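Local structure of D-glucosaminate-6-phosphate ammonia lyase (Salmonella typhimurium, 7LCE) at residues A[106-111]-A[129-134]. The protein is an enzyme of the selenocysteine synthase-like family of pyridoxal-phosphate proteins, with its cofactor carried on a lysine. Numbering follows the deposited sequence.
Sequences VVMLRG and GRIVEV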
ATOM      1  N   VAL A 106       5.923  17.254  17.170  1.00 54.87           N
ATOM      2  CA  VAL A 106       6.181  18.404  18.032  1.00 52.08           C
ATOM      3  C   VAL A 106       5.040  19.391  17.836  1.00 60.97           C
ATOM      4  O   VAL A 106       4.819  19.883  16.721  1.00 58.53           O
ATOM      5  CB  VAL A 106       7.535  19.061  17.722  1.00 39.79           C
ATOM      6  CG1 VAL A 106       7.680  20.352  18.505  1.00 34.02           C
ATOM      7  CG2 VAL A 106       8.671  18.110  18.048  1.00 37.52           C
ATOM      8  N   VAL A 107       4.315  19.677  18.911  1.00 60.68           N
ATOM      9  CA  VAL A 107       3.122  20.514  18.859  1.00 53.35           C
ATOM     10  C   VAL A 107       3.504  21.939  19.231  1.00 62.40           C
ATOM     11  O   VAL A 107       4.051  22.183  20.314  1.00 59.81           O
ATOM     12  CB  VAL A 107       2.027  19.975  19.790  1.00 54.62           C
ATOM     13  CG1 VAL A 107       0.902  20.979  19.907  1.00 53.08           C
ATOM     14  CG2 VAL A 107       1.508  18.642  19.270  1.00 59.91           C
ATOM     15  N   MET A 108       3.202  22.885  18.344  1.00 51.25           N
ATOM     16  CA  MET A 108       3.510  24.285  18.583  1.00 44.10           C
ATOM     17  C   MET A 108       2.432  25.151  17.951  1.00 54.67           C
ATOM     18  O   MET A 108       1.650  24.691  17.114  1.00 62.27           O
ATOM     19  CB  MET A 108       4.889  24.656  18.032  1.00 45.46           C
ATOM     20  CG  MET A 108       5.002  24.517  16.531  1.00 52.30           C
ATOM     21  SD  MET A 108       6.639  24.960  15.928  1.00 62.37           S
ATOM     22  CE  MET A 108       6.700  26.707  16.311  1.00 54.53           C
ATOM     23  N   LEU A 109       2.395  26.413  18.371  1.00 53.05           N
ATOM     24  CA  LEU A 109       1.450  27.364  17.802  1.00 61.07           C
ATOM     25  C   LEU A 109       1.855  27.732  16.381  1.00 56.55           C
ATOM     26  O   LEU A 109       3.038  27.917  16.084  1.00 65.20           O
ATOM     27  CB  LEU A 109       1.389  28.629  18.656  1.00 65.55           C
ATOM     28  CG  LEU A 109       0.908  28.515  20.100  1.00 61.13           C
ATOM     29  CD1 LEU A 109       0.917  29.886  20.754  1.00 56.74           C
ATOM     30  CD2 LEU A 109      -0.480  27.899  20.158  1.00 62.63           C
ATOM     31  N   ARG A 110       0.859  27.841  15.496  1.00 61.51           N
ATOM     32  CA  ARG A 110       1.135  28.321  14.145  1.00 59.37           C
ATOM     33  C   ARG A 110       1.706  29.733  14.177  1.00 59.37           C
ATOM     34  O   ARG A 110       2.585  30.076  13.378  1.00 61.79           O
ATOM     35  CB  ARG A 110      -0.135  28.271  13.295  1.00 54.29           C
ATOM     36  CG  ARG A 110       0.000  28.961  11.944  1.00 64.57           C
ATOM     37  CD  ARG A 110      -1.194  28.694  11.044  1.00 60.60           C
ATOM     38  NE  ARG A 110      -1.070  27.418  10.348  1.00 62.38           N
ATOM     39  CZ  ARG A 110      -1.698  26.307  10.708  1.00 61.69           C
ATOM     40  NH1 ARG A 110      -2.519  26.280  11.743  1.00 73.10           N
ATOM     41  NH2 ARG A 110      -1.497  25.195  10.008  1.00 65.31           N
ATOM     42  N   GLY A 111       1.237  30.560  15.110  1.00 79.04           N
ATOM     43  CA  GLY A 111       1.796  31.887  15.273  1.00 68.15           C
ATOM     44  C   GLY A 111       3.236  31.907  15.736  1.00 64.67           C
ATOM     45  O   GLY A 111       3.862  32.972  15.705  1.00 73.50           O
ATOM     46  N   GLY A 129      11.755  15.631  14.587  1.00 53.36           N
ATOM     47  CA  GLY A 129      10.393  16.013  14.890  1.00 44.17           C
ATOM     48  C   GLY A 129       9.587  16.327  13.644  1.00 45.29           C
ATOM     49  O   GLY A 129      10.112  16.767  12.624  1.00 52.60           O
ATOM     50  N   ARG A 130       8.290  16.046  13.726  1.00 58.37           N
ATOM     51  CA  ARG A 130       7.319  16.456  12.722  1.00 48.11           C
ATOM     52  C   ARG A 130       6.396  17.492  13.350  1.00 53.74           C
ATOM     53  O   ARG A 130       5.817  17.246  14.413  1.00 65.72           O
ATOM     54  CB  ARG A 130       6.529  15.252  12.205  1.00 55.29           C
ATOM     55  CG  ARG A 130       7.416  14.207  11.543  1.00 70.41           C
ATOM     56  CD  ARG A 130       6.630  13.000  11.067  1.00 89.14           C
ATOM     57  NE  ARG A 130       5.600  13.368  10.106  1.00 90.94           N
ATOM     58  CZ  ARG A 130       5.803  13.437   8.798  1.00109.48           C
ATOM     59  NH1 ARG A 130       6.987  13.174   8.268  1.00 96.49           N
ATOM     60  NH2 ARG A 130       4.795  13.780   8.001  1.00119.36           N
ATOM     61  N   ILE A 131       6.271  18.647  12.705  1.00 52.37           N
ATOM     62  CA  ILE A 131       5.580  19.786  13.304  1.00 48.74           C
ATOM     63  C   ILE A 131       4.072  19.598  13.203  1.00 49.46           C
ATOM     64  O   ILE A 131       3.546  19.230  12.147  1.00 72.62           O
ATOM     65  CB  ILE A 131       6.019  21.098  12.638  1.00 51.65           C
ATOM     66  CG1 ILE A 131       7.475  21.397  12.989  1.00 57.98           C
ATOM     67  CG2 ILE A 131       5.111  22.247  13.062  1.00 58.00           C
ATOM     68  CD1 ILE A 131       7.839  22.851  12.863  1.00 92.77           C
ATOM     69  N   VAL A 132       3.374  19.856  14.307  1.00 49.76           N
ATOM     70  CA  VAL A 132       1.918  19.936  14.343  1.00 44.98           C
ATOM     71  C   VAL A 132       1.560  21.350  14.782  1.00 58.51           C
ATOM     72  O   VAL A 132       1.832  21.738  15.927  1.00 57.74           O
ATOM     73  CB  VAL A 132       1.305  18.897  15.289  1.00 47.19           C
ATOM     74  CG1 VAL A 132      -0.174  19.179  15.500  1.00 51.46           C
ATOM     75  CG2 VAL A 132       1.515  17.492  14.747  1.00 41.65           C
ATOM     76  N   GLU A 133       0.936  22.115  13.888  1.00 62.19           N
ATOM     77  CA  GLU A 133       0.623  23.513  14.151  1.00 53.17           C
ATOM     78  C   GLU A 133      -0.753  23.646  14.786  1.00 57.75           C
ATOM     79  O   GLU A 133      -1.709  22.982  14.375  1.00 66.61           O
ATOM     80  CB  GLU A 133       0.683  24.335  12.864  1.00 63.57           C
ATOM     81  CG  GLU A 133       2.091  24.611  12.368  1.00 57.40           C
ATOM     82  CD  GLU A 133       2.104  25.252  10.997  1.00 73.80           C
ATOM     83  OE1 GLU A 133       1.505  24.676  10.064  1.00 84.15           O
ATOM     84  OE2 GLU A 133       2.712  26.335  10.852  1.00 80.28           O
ATOM     85  N   VAL A 134      -0.847  24.518  15.786  1.00 56.70           N
ATOM     86  CA  VAL A 134      -2.058  24.702  16.577  1.00 56.26           C
ATOM     87  C   VAL A 134      -2.619  26.090  16.304  1.00 71.69           C
ATOM     88  O   VAL A 134      -1.868  27.074  16.259  1.00 66.54           O
ATOM     89  CB  VAL A 134      -1.779  24.505  18.076  1.00 60.13           C
ATOM     90  CG1 VAL A 134      -2.974  24.945  18.907  1.00 70.76           C
ATOM     91  CG2 VAL A 134      -1.450  23.057  18.351  1.00 65.45           C
TER
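Strands 105-109 and 130-134 are the parallel pair of a beta-alpha-beta unit, joined through helix 120-126. Val-106, Met-108 and Arg-110 hydrogen-bond to strand 130-134, the outermost of the mixed sheet within this chain, while Val-107 bonds to strand 153-159. The ladder runs from Val-106 N, 2.8 Å from Arg-130 O, to Arg-110 N, which donates almost straight to Val-134 O at 2.9 Å (179° at the hydrogen). Beta-branched valines suit these extended backbones. On one face Val-107 and Val-132 lie side by side, and Val-107 CG1 meets Val-134 CG2 at 3.5 Å; Val-107 packs on Leu-145 and Val-134 on Gln-144 of helix 142-147. On the other, Met-108 SD lies 3.9 Å from Ile-131 CD1, an unbranched thioether among branched neighbours, and both residues touch Ile-124 of helix 120-126. Past the strand end, Arg-110 has CG anti to the backbone N (chi1 171°), 3.9 Å from Glu-133 OE2, and the two side chains cross at about a right angle. Arg-110 NH2 reaches Glu-133 OE1 at 3.0 Å in a salt bridge, the guanidinium and carboxylate planes 52° apart, while Glu-133 CB lies over one guanidinium face, toward its rim. Arg-110 NH1 bonds to Gly-135 O, and Arg-110 NE pairs with Glu-133 OE2 of the second subunit. Glu-133 OE2 in turn takes Arg-110 NE of that subunit and Asn-113 ND2 of its own chain; these arginines probably offset the repulsion between the two close glutamates. The arrangement is typical of a parallel beta-alpha-beta unit in the large domain of PLP-dependent aminotransferase-like folds, here at the end of the chain's sheet and meeting a neighbouring subunit.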